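Local coordinates for protein inositol-3-phosphate synthase (Caenorhabditis elegans, PDB 1VKO) that binds nicotinamide-adenine-dinucleotide through a Rossmann-type fold, with a potassium ion and pyrophosphate held close to the dinucleotide, at residues A[87-92]-A[440-445]; A[95-99]-A[113-117]; A[218-224]-A[272-277]. One frame throughout, in Å; residues are numbered along the deposited sequence.

Contact 1: A[87-92]-A[440-445]; sequences NNGSTA and DSLLAS. With K (potassium ion), chain B; NAD (nicotinamide-adenine-dinucleotide), chain G.
Asn-88 and Ser-441 meet across a potassium ion in the dinucleotide pocket of this Rossmann-type protein. Both side chains bind the metal. Asn-88 OD1 lies 2.9 Å from the potassium, and Ser-441 OG reaches it at a longer 3.2 Å. NAD O2N, 2.6 Å from the potassium, and the nicotinamide amide oxygen NAD O7N also bind it. Water 1 is a fifth ligand and donates to Asp-440 OD2. The metal thus ties both helices to the diphosphate and the nicotinamide amide at once. The start of helix 87-100 faces the diphosphate, as is usual in this fold. Asn-87 N donates to NAD O2A (2.8 Å), and Asn-88 N donates almost straight to NAD O1N (166°). Both ends of the Asn-88 amide are engaged: OD1 on the metal, Asn-88 ND2 on NAD O7N at 3.0 Å. NAD N7N donates only weakly to Asp-440 O.

Behind the metal the helices pack through small side chains. Ala-444 CB sits 3.4 Å from Asn-88 OD1. Ser-441 OG touches Asn-87 CB, and Asp-412 OD1 bonds both this hydroxyl and Asn-87 ND2. Farther along, chi1 of -43° folds Ser-445 OG back onto its own helix, where it donates to Ser-441 O at 2.7 Å. The same hydroxyl touches Thr-91 CG2. Thr-91 OG1 likewise bonds back to Asn-87 O.

The two segment axes approach to 8.9 Å and cross at -65°. Helix 87-100 follows strand 77-82 of the parallel sheet. Helix 440-458 follows strand 429-439 of the mixed sheet, and Phe-425 of the second subunit packs on Ser-445.

Contact 2: A[95-99]-A[113-117]; sequences SIFAN and QANYF
Ala-114 meets the last turn of helix 87-100 first. Ala-114 CB lies 3.3 Å from Ala-98 O and 4.0 Å from Ala-98 CB. Asn-115 comes next and offers its backbone. Asn-99 ND2 donates to Asn-115 O at 3.1 Å, from above the carbonyl plane. Asn-99 ND2 also donates to Ser-95 O on its own helix at 2.7 Å, in a straight bond (178°). Two bonds therefore fix the rotation of the Asn-99 amide. Its chi1 of -76° sets CG beside the backbone N, from where the amide can turn back to Ser-95. Asn-115 CB is directed away from the helix, and OD1 accepts from Met-426 N of the second subunit.

Tyr-116 follows and slides its ring under the Asn-99 amide. The two planes are 13° apart, and Asn-99 CG sits 3.6 Å above the ring, toward its rim. Tyr-116 OH passes on to Ile-96 CA at 3.5 Å and bonds Asn-152 OD1. Tyr-449 meets the ring with its plane nearly perpendicular.

The arrangement is an offset amide-aromatic stack. It joins the chain after strand 110-113 to the first helix of the Rossmann-type fold.

Contact 3: A[218-224]-A[272-277]; sequences DNKLEHL and IRVNED
Lys-220 sets its CG anti to its own carbonyl carbon (chi1 -58°) and then runs extended, which carries NZ to the backbone of Glu-276. Asn-275 takes a left-handed helical conformation (phi 64°), just after helix 265-273 has ended, and its amide faces the start of helix 220-238. The contact thus joins the N-terminal end of one helix to the turn that follows another, within the Rossmann-type part of the chain.

Asn-219 is the N-cap. Asn-219 OD1 accepts from Glu-222 N at 3.1 Å and weakly from Leu-221 N. The Asn-275 amide adds two bonds from across the contact. Asn-275 OD1 accepts from Lys-220 N at 2.8 Å, nearly straight (172°) and in the carbonyl plane. Asn-275 ND2 donates to Asp-218 O, also at 2.8 Å, with that oxygen close to the amide plane. One side chain therefore serves two backbone groups around the cap, and its orientation is fixed by both.

Below this polar edge lies an apolar patch. Ile-272 CG2 packs against Leu-224 CD2 at 4.0 Å and Leu-221 CB at 4.2 Å. The Leu-224 and Ile-272 side chains cross at about a right angle. Ile-284 of helix 281-291 touches both Lys-220 and Leu-224.

The Lys-220 amine is buried, and backbone oxygens receive it. Val-279 O is one partner. Glu-276 O is another, accepting from Lys-220 NZ on a lone pair at 2.9 Å.

Overall arrangement
Contacts 1 and 2 share helix 87-100. Its first turns serve the dinucleotide and potassium in contact 1, and its last turn carries contact 2, with centres 12 Å apart. Tyr-449 of helix 440-458 touches Tyr-116 and bonds Ala-92 O, so it bridges the two. Both contacts also reach the second subunit. The side chain of Ser-95 in contact 2 is about 13 Å from the NAD. Contact 3 is remote, its centre about 31 Å from that of contact 1 and 40 Å from that of contact 2. The Lys-220 side chain is nevertheless about 12 Å from the NAD. Along the chain, contacts 2 and 3 follow each other inside the loop closed by contact 1.

Contact 1: A[87-92]-A[440-445]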
loop_
_atom_site.group_PDB
_atom_site.type_symbol
_atom_site.label_atom_id
_atom_site.label_comp_id
_atom_site.label_asym_id
_atom_site.label_seq_id
_atom_site.Cartn_x
_atom_site.Cartn_y
_atom_site.Cartn_z
ATOM N N ASN A 87 28.904 -2.837 -2.642
ATOM C CA ASN A 87 27.968 -1.837 -3.149
ATOM C C ASN A 87 28.213 -0.479 -2.513
ATOM O O ASN A 87 28.412 0.494 -3.228
ATOM C CB ASN A 87 26.490 -2.242 -2.968
ATOM C CG ASN A 87 26.048 -3.305 -3.932
ATOM O OD1 ASN A 87 26.850 -4.131 -4.387
ATOM N ND2 ASN A 87 24.760 -3.318 -4.240
ATOM N N ASN A 88 28.161 -0.406 -1.174
ATOM C CA ASN A 88 28.402 0.870 -0.464
ATOM C C ASN A 88 29.796 1.414 -0.771
ATOM O O ASN A 88 29.955 2.553 -1.184
ATOM C CB ASN A 88 28.174 0.722 1.046
ATOM C CG ASN A 88 26.725 0.310 1.370
ATOM O OD1 ASN A 88 25.857 0.484 0.530
ATOM N ND2 ASN A 88 26.466 -0.232 2.573
ATOM N N GLY A 89 30.812 0.583 -0.589
ATOM C CA GLY A 89 32.178 1.017 -0.804
ATOM C C GLY A 89 32.356 1.631 -2.181
ATOM O O GLY A 89 32.819 2.763 -2.280
ATOM N N SER A 90 32.027 0.907 -3.253
ATOM C CA SER A 90 32.385 1.385 -4.603
ATOM C C SER A 90 31.552 2.629 -4.934
ATOM O O SER A 90 31.970 3.511 -5.675
ATOM C CB SER A 90 32.157 0.297 -5.645
ATOM O OG SER A 90 30.788 -0.101 -5.656
ATOM N N THR A 91 30.365 2.707 -4.349
ATOM C CA THR A 91 29.506 3.862 -4.549
ATOM C C THR A 91 30.004 5.087 -3.800
ATOM O O THR A 91 29.985 6.182 -4.352
ATOM C CB THR A 91 28.059 3.522 -4.135
ATOM O OG1 THR A 91 27.538 2.562 -5.056
ATOM C CG2 THR A 91 27.153 4.731 -4.308
ATOM N N ALA A 92 30.391 4.896 -2.536
ATOM C CA ALA A 92 31.004 5.921 -1.726
ATOM C C ALA A 92 32.156 6.553 -2.482
ATOM O O ALA A 92 32.238 7.768 -2.577
ATOM C CB ALA A 92 31.486 5.330 -0.413
ATOM N N ASP A 440 19.335 1.112 -1.436
ATOM C CA ASP A 440 20.182 0.996 -0.237
ATOM C C ASP A 440 21.527 1.725 -0.336
ATOM O O ASP A 440 21.900 2.464 0.575
ATOM C CB ASP A 440 20.432 -0.464 0.111
ATOM C CG ASP A 440 19.265 -1.096 0.840
ATOM O OD1 ASP A 440 18.460 -0.366 1.497
ATOM O OD2 ASP A 440 19.076 -2.328 0.789
ATOM N N SER A 441 22.260 1.491 -1.432
ATOM C CA SER A 441 23.611 2.038 -1.596
ATOM C C SER A 441 23.578 3.564 -1.615
ATOM O O SER A 441 24.476 4.226 -1.070
ATOM C CB SER A 441 24.256 1.505 -2.881
ATOM O OG SER A 441 24.554 0.119 -2.785
ATOM N N LEU A 442 22.530 4.097 -2.249
ATOM C CA LEU A 442 22.287 5.538 -2.345
ATOM C C LEU A 442 21.817 6.101 -0.991
ATOM O O LEU A 442 22.012 7.272 -0.682
ATOM C CB LEU A 442 21.303 5.849 -3.487
ATOM C CG LEU A 442 21.772 5.599 -4.944
ATOM C CD1 LEU A 442 20.656 5.928 -5.944
ATOM C CD2 LEU A 442 23.062 6.364 -5.328
ATOM N N LEU A 443 21.221 5.255 -0.170
ATOM C CA LEU A 443 20.912 5.659 1.180
ATOM C C LEU A 443 22.165 5.589 2.068
ATOM O O LEU A 443 22.429 6.533 2.817
ATOM C CB LEU A 443 19.724 4.855 1.743
ATOM C CG LEU A 443 18.316 5.332 1.323
ATOM C CD1 LEU A 443 17.207 4.330 1.661
ATOM C CD2 LEU A 443 17.974 6.699 1.919
ATOM N N ALA A 444 22.944 4.505 1.942
ATOM C CA ALA A 444 24.082 4.175 2.841
ATOM C C ALA A 444 25.325 5.039 2.737
ATOM O O ALA A 444 25.868 5.436 3.779
ATOM C CB ALA A 444 24.485 2.748 2.658
ATOM N N SER A 445 25.802 5.267 1.494
ATOM C CA SER A 445 27.040 6.029 1.224
ATOM C C SER A 445 27.045 7.391 1.867
ATOM O O SER A 445 27.917 7.652 2.651
ATOM C CB SER A 445 27.313 6.211 -0.282
ATOM O OG SER A 445 27.073 5.019 -0.992
HETATM K K K B . 23.824 -1.529 -0.150
HETATM P PA NAD G . 28.173 -5.780 -0.352
HETATM O O1A NAD G . 28.185 -7.230 -0.450
HETATM O O2A NAD G . 27.909 -5.221 -1.689
HETATM O O5B NAD G . 29.562 -5.337 0.270
HETATM C C5B NAD G . 30.314 -6.234 1.030
HETATM C C4B NAD G . 31.726 -6.231 0.474
HETATM O O4B NAD G . 32.615 -6.548 1.522
HETATM C C3B NAD G . 31.926 -7.270 -0.592
HETATM O O3B NAD G . 32.826 -6.664 -1.505
HETATM C C2B NAD G . 32.686 -8.390 0.059
HETATM O O2B NAD G . 33.680 -8.757 -0.896
HETATM C C1B NAD G . 33.384 -7.672 1.210
HETATM N N9A NAD G . 33.801 -8.435 2.414
HETATM C C8A NAD G . 33.189 -9.466 3.061
HETATM N N7A NAD G . 33.972 -9.842 4.097
HETATM C C5A NAD G . 35.085 -9.086 4.146
HETATM C C6A NAD G . 36.224 -9.071 4.970
HETATM N N6A NAD G . 36.437 -9.955 5.959
HETATM N N1A NAD G . 37.211 -8.156 4.709
HETATM C C2A NAD G . 37.107 -7.299 3.653
HETATM N N3A NAD G . 36.017 -7.360 2.845
HETATM C C4A NAD G . 35.003 -8.222 3.073
HETATM O O3 NAD G . 27.099 -5.253 0.742
HETATM P PN NAD G . 26.814 -3.693 0.892
HETATM O O1N NAD G . 28.023 -2.979 0.406
HETATM O O2N NAD G . 25.520 -3.422 0.260
HETATM O O5D NAD G . 26.799 -3.396 2.486
HETATM C C5D NAD G . 27.822 -3.895 3.331
HETATM C C4D NAD G . 27.423 -3.998 4.815
HETATM O O4D NAD G . 26.793 -2.814 5.239
HETATM C C3D NAD G . 26.452 -5.144 5.126
HETATM O O3D NAD G . 26.833 -5.736 6.337
HETATM C C2D NAD G . 25.159 -4.430 5.432
HETATM O O2D NAD G . 24.315 -5.076 6.372
HETATM C C1D NAD G . 25.671 -3.147 6.027
HETATM N N1N NAD G . 24.548 -2.218 5.977
HETATM C C2N NAD G . 24.026 -1.848 4.778
HETATM C C3N NAD G . 22.947 -0.993 4.759
HETATM C C7N NAD G . 22.668 -0.332 3.463
HETATM O O7N NAD G . 23.479 -0.755 2.382
HETATM N N7N NAD G . 21.721 0.611 3.379
HETATM C C4N NAD G . 22.397 -0.488 5.953
HETATM C C5N NAD G . 22.930 -0.890 7.158
HETATM C C6N NAD G . 24.018 -1.777 7.164
HETATM O O HOH W 1 22.017 -3.271 0.839
#

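Contact 2: A[95-99]-A[113-117]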
loop_
_atom_site.group_PDB
_atom_site.type_symbol
_atom_site.label_atom_id
_atom_site.label_comp_id
_atom_site.label_asym_id
_atom_site.label_seq_id
_atom_site.Cartn_x
_atom_site.Cartn_y
_atom_site.Cartn_z
ATOM N N SER A 95 30.914 8.289 -6.074
ATOM C CA SER A 95 30.221 9.556 -5.887
ATOM C C SER A 95 31.106 10.728 -5.476
ATOM O O SER A 95 30.793 11.881 -5.829
ATOM C CB SER A 95 29.080 9.405 -4.886
ATOM O OG SER A 95 28.204 8.359 -5.269
ATOM N N ILE A 96 32.178 10.463 -4.726
ATOM C CA ILE A 96 33.195 11.513 -4.425
ATOM C C ILE A 96 33.807 12.031 -5.723
ATOM O O ILE A 96 33.798 13.237 -6.006
ATOM C CB ILE A 96 34.242 10.998 -3.368
ATOM C CG1 ILE A 96 33.543 10.791 -2.010
ATOM C CG2 ILE A 96 35.320 11.959 -3.119
ATOM C CD1 ILE A 96 34.340 9.986 -0.998
ATOM N N PHE A 97 34.287 11.119 -6.547
ATOM C CA PHE A 97 34.855 11.496 -7.848
ATOM C C PHE A 97 33.827 12.233 -8.658
ATOM O O PHE A 97 34.111 13.250 -9.263
ATOM C CB PHE A 97 35.273 10.248 -8.617
ATOM C CG PHE A 97 36.591 9.679 -8.169
ATOM C CD1 PHE A 97 37.696 10.522 -7.941
ATOM C CD2 PHE A 97 36.748 8.311 -8.004
ATOM C CE1 PHE A 97 38.909 9.993 -7.528
ATOM C CE2 PHE A 97 37.970 7.774 -7.611
ATOM C CZ PHE A 97 39.045 8.605 -7.362
ATOM N N ALA A 98 32.611 11.698 -8.654
ATOM C CA ALA A 98 31.554 12.202 -9.471
ATOM C C ALA A 98 31.243 13.616 -9.059
ATOM O O ALA A 98 31.048 14.470 -9.918
ATOM C CB ALA A 98 30.348 11.312 -9.350
ATOM N N ASN A 99 31.205 13.886 -7.754
ATOM C CA ASN A 99 31.040 15.286 -7.284
ATOM C C ASN A 99 32.248 16.213 -7.516
ATOM O O ASN A 99 32.073 17.399 -7.764
ATOM C CB ASN A 99 30.608 15.344 -5.824
ATOM C CG ASN A 99 29.159 15.015 -5.645
ATOM O OD1 ASN A 99 28.308 15.913 -5.531
ATOM N ND2 ASN A 99 28.850 13.718 -5.617
ATOM N N GLN A 113 22.866 15.390 -12.365
ATOM C CA GLN A 113 24.200 15.862 -11.974
ATOM C C GLN A 113 24.537 15.165 -10.657
ATOM O O GLN A 113 23.605 14.833 -9.853
ATOM C CB GLN A 113 24.151 17.363 -11.723
ATOM C CG GLN A 113 25.506 18.100 -11.810
ATOM N N ALA A 114 25.837 14.928 -10.428
ATOM C CA ALA A 114 26.330 14.485 -9.116
ATOM C C ALA A 114 25.870 15.421 -7.986
ATOM O O ALA A 114 25.801 16.647 -8.171
ATOM C CB ALA A 114 27.817 14.376 -9.124
ATOM N N ASN A 115 25.506 14.840 -6.841
ATOM C CA ASN A 115 25.326 15.631 -5.624
ATOM C C ASN A 115 25.574 14.829 -4.346
ATOM O O ASN A 115 26.022 13.687 -4.413
ATOM C CB ASN A 115 23.952 16.319 -5.596
ATOM C CG ASN A 115 22.794 15.331 -5.598
ATOM O OD1 ASN A 115 22.910 14.208 -5.109
ATOM N ND2 ASN A 115 21.659 15.763 -6.129
ATOM N N TYR A 116 25.305 15.457 -3.198
ATOM C CA TYR A 116 25.477 14.843 -1.872
ATOM C C TYR A 116 24.190 14.888 -1.115
ATOM O O TYR A 116 24.221 15.060 0.080
ATOM C CB TYR A 116 26.584 15.505 -0.994
ATOM C CG TYR A 116 28.011 15.199 -1.455
ATOM C CD1 TYR A 116 28.454 13.891 -1.566
ATOM C CD2 TYR A 116 28.886 16.214 -1.807
ATOM C CE1 TYR A 116 29.701 13.603 -2.011
ATOM C CE2 TYR A 116 30.178 15.927 -2.240
ATOM C CZ TYR A 116 30.569 14.621 -2.342
ATOM O OH TYR A 116 31.808 14.304 -2.810
ATOM N N PHE A 117 23.055 14.700 -1.778
ATOM C CA PHE A 117 21.796 14.633 -1.032
ATOM C C PHE A 117 21.761 13.433 -0.061
ATOM O O PHE A 117 22.455 12.430 -0.236
ATOM C CB PHE A 117 20.594 14.598 -1.973
ATOM C CG PHE A 117 20.215 15.938 -2.549
ATOM C CD1 PHE A 117 21.075 17.043 -2.457
ATOM C CD2 PHE A 117 18.995 16.084 -3.228
ATOM C CE1 PHE A 117 20.734 18.280 -3.009
ATOM C CE2 PHE A 117 18.630 17.322 -3.800
ATOM C CZ PHE A 117 19.510 18.424 -3.696
#

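Contact 3: A[218-224]-A[272-277]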
loop_
_atom_site.group_PDB
_atom_site.type_symbol
_atom_site.label_atom_id
_atom_site.label_comp_id
_atom_site.label_asym_id
_atom_site.label_seq_id
_atom_site.Cartn_x
_atom_site.Cartn_y
_atom_site.Cartn_z
ATOM N N ASP A 218 46.920 -18.580 9.118
ATOM C CA ASP A 218 45.861 -18.606 10.163
ATOM C C ASP A 218 46.311 -18.031 11.494
ATOM O O ASP A 218 45.651 -18.235 12.505
ATOM C CB ASP A 218 45.392 -20.033 10.431
ATOM C CG ASP A 218 44.983 -20.752 9.164
ATOM O OD1 ASP A 218 44.001 -20.305 8.502
ATOM O OD2 ASP A 218 45.597 -21.776 8.760
ATOM N N ASN A 219 47.457 -17.355 11.490
ATOM C CA ASN A 219 47.968 -16.681 12.671
ATOM C C ASN A 219 47.360 -15.289 12.687
ATOM O O ASN A 219 47.679 -14.470 11.819
ATOM C CB ASN A 219 49.503 -16.602 12.613
ATOM C CG ASN A 219 50.140 -16.087 13.912
ATOM O OD1 ASN A 219 49.699 -15.090 14.509
ATOM N ND2 ASN A 219 51.220 -16.749 14.328
ATOM N N LYS A 220 46.503 -15.048 13.672
ATOM C CA LYS A 220 45.708 -13.823 13.773
ATOM C C LYS A 220 46.537 -12.619 14.196
ATOM O O LYS A 220 46.155 -11.461 13.919
ATOM C CB LYS A 220 44.497 -14.005 14.737
ATOM C CG LYS A 220 43.570 -15.135 14.304
ATOM C CD LYS A 220 42.244 -15.265 15.077
ATOM C CE LYS A 220 41.371 -16.380 14.475
ATOM N NZ LYS A 220 39.978 -16.369 15.048
ATOM N N LEU A 221 47.648 -12.882 14.885
ATOM C CA LEU A 221 48.572 -11.811 15.293
ATOM C C LEU A 221 49.405 -11.333 14.110
ATOM O O LEU A 221 49.683 -10.131 13.981
ATOM C CB LEU A 221 49.479 -12.230 16.459
ATOM C CG LEU A 221 50.567 -11.206 16.856
ATOM C CD1 LEU A 221 49.955 -9.988 17.572
ATOM C CD2 LEU A 221 51.639 -11.851 17.727
ATOM N N GLU A 222 49.793 -12.249 13.229
ATOM C CA GLU A 222 50.396 -11.819 11.977
ATOM C C GLU A 222 49.397 -11.025 11.167
ATOM O O GLU A 222 49.753 -10.010 10.587
ATOM C CB GLU A 222 50.859 -12.988 11.172
ATOM C CG GLU A 222 52.145 -13.608 11.666
ATOM C CD GLU A 222 52.967 -14.113 10.506
ATOM O OE1 GLU A 222 52.365 -14.830 9.660
ATOM O OE2 GLU A 222 54.179 -13.764 10.433
ATOM N N HIS A 223 48.123 -11.444 11.184
ATOM C CA HIS A 223 47.075 -10.670 10.525
ATOM C C HIS A 223 46.961 -9.276 11.091
ATOM O O HIS A 223 46.931 -8.306 10.329
ATOM C CB HIS A 223 45.747 -11.396 10.518
ATOM C CG HIS A 223 45.772 -12.632 9.683
ATOM N ND1 HIS A 223 44.966 -13.723 9.932
ATOM C CD2 HIS A 223 46.541 -12.965 8.621
ATOM C CE1 HIS A 223 45.243 -14.679 9.063
ATOM N NE2 HIS A 223 46.193 -14.244 8.255
ATOM N N LEU A 224 46.953 -9.186 12.422
ATOM C CA LEU A 224 46.890 -7.911 13.136
ATOM C C LEU A 224 47.986 -6.973 12.686
ATOM O O LEU A 224 47.751 -5.792 12.446
ATOM C CB LEU A 224 46.991 -8.149 14.646
ATOM C CG LEU A 224 47.152 -6.899 15.486
ATOM C CD1 LEU A 224 46.021 -5.940 15.269
ATOM C CD2 LEU A 224 47.201 -7.322 16.935
ATOM N N ILE A 272 44.199 -12.698 20.733
ATOM C CA ILE A 272 44.832 -12.573 19.411
ATOM C C ILE A 272 46.216 -13.236 19.392
ATOM O O ILE A 272 46.622 -13.859 18.412
ATOM C CB ILE A 272 44.923 -11.094 18.993
ATOM C CG1 ILE A 272 43.526 -10.466 18.936
ATOM C CG2 ILE A 272 45.661 -10.947 17.646
ATOM C CD1 ILE A 272 43.507 -8.964 18.596
ATOM N N ARG A 273 46.946 -13.086 20.485
ATOM C CA ARG A 273 48.273 -13.685 20.592
ATOM C C ARG A 273 48.202 -15.224 20.568
ATOM O O ARG A 273 48.942 -15.847 19.834
ATOM C CB ARG A 273 48.991 -13.186 21.846
ATOM C CG ARG A 273 50.536 -13.069 21.703
ATOM C CD ARG A 273 51.253 -12.983 23.051
ATOM N NE ARG A 273 50.777 -14.089 23.874
ATOM C CZ ARG A 273 51.514 -15.116 24.247
ATOM N NH1 ARG A 273 52.805 -15.149 23.930
ATOM N NH2 ARG A 273 50.963 -16.096 24.956
ATOM N N VAL A 274 47.289 -15.808 21.341
ATOM C CA VAL A 274 47.142 -17.273 21.443
ATOM C C VAL A 274 46.223 -17.883 20.358
ATOM O O VAL A 274 45.870 -19.052 20.428
ATOM C CB VAL A 274 46.610 -17.724 22.848
ATOM C CG1 VAL A 274 47.459 -17.229 23.963
ATOM C CG2 VAL A 274 45.194 -17.279 23.054
ATOM N N ASN A 275 45.813 -17.067 19.386
ATOM C CA ASN A 275 45.072 -17.507 18.196
ATOM C C ASN A 275 43.686 -18.086 18.457
ATOM O O ASN A 275 43.230 -19.012 17.778
ATOM C CB ASN A 275 45.893 -18.484 17.368
ATOM C CG ASN A 275 45.792 -18.203 15.918
ATOM O OD1 ASN A 275 46.096 -17.092 15.480
ATOM N ND2 ASN A 275 45.373 -19.201 15.143
ATOM N N GLU A 276 43.021 -17.486 19.424
ATOM C CA GLU A 276 41.689 -17.841 19.831
ATOM C C GLU A 276 40.717 -17.834 18.651
ATOM O O GLU A 276 40.882 -17.069 17.701
ATOM C CB GLU A 276 41.261 -16.824 20.895
ATOM C CG GLU A 276 39.904 -17.042 21.505
ATOM C CD GLU A 276 39.779 -18.413 22.115
ATOM O OE1 GLU A 276 40.584 -18.734 23.034
ATOM O OE2 GLU A 276 38.878 -19.156 21.647
ATOM N N ASP A 277 39.694 -18.679 18.728
ATOM C CA ASP A 277 38.728 -18.821 17.657
ATOM C C ASP A 277 37.685 -17.716 17.600
ATOM O O ASP A 277 37.469 -17.166 16.535
ATOM C CB ASP A 277 38.059 -20.204 17.722
ATOM C CG ASP A 277 38.680 -21.187 16.746
ATOM O OD1 ASP A 277 38.218 -21.231 15.590
ATOM O OD2 ASP A 277 39.630 -21.943 17.026
#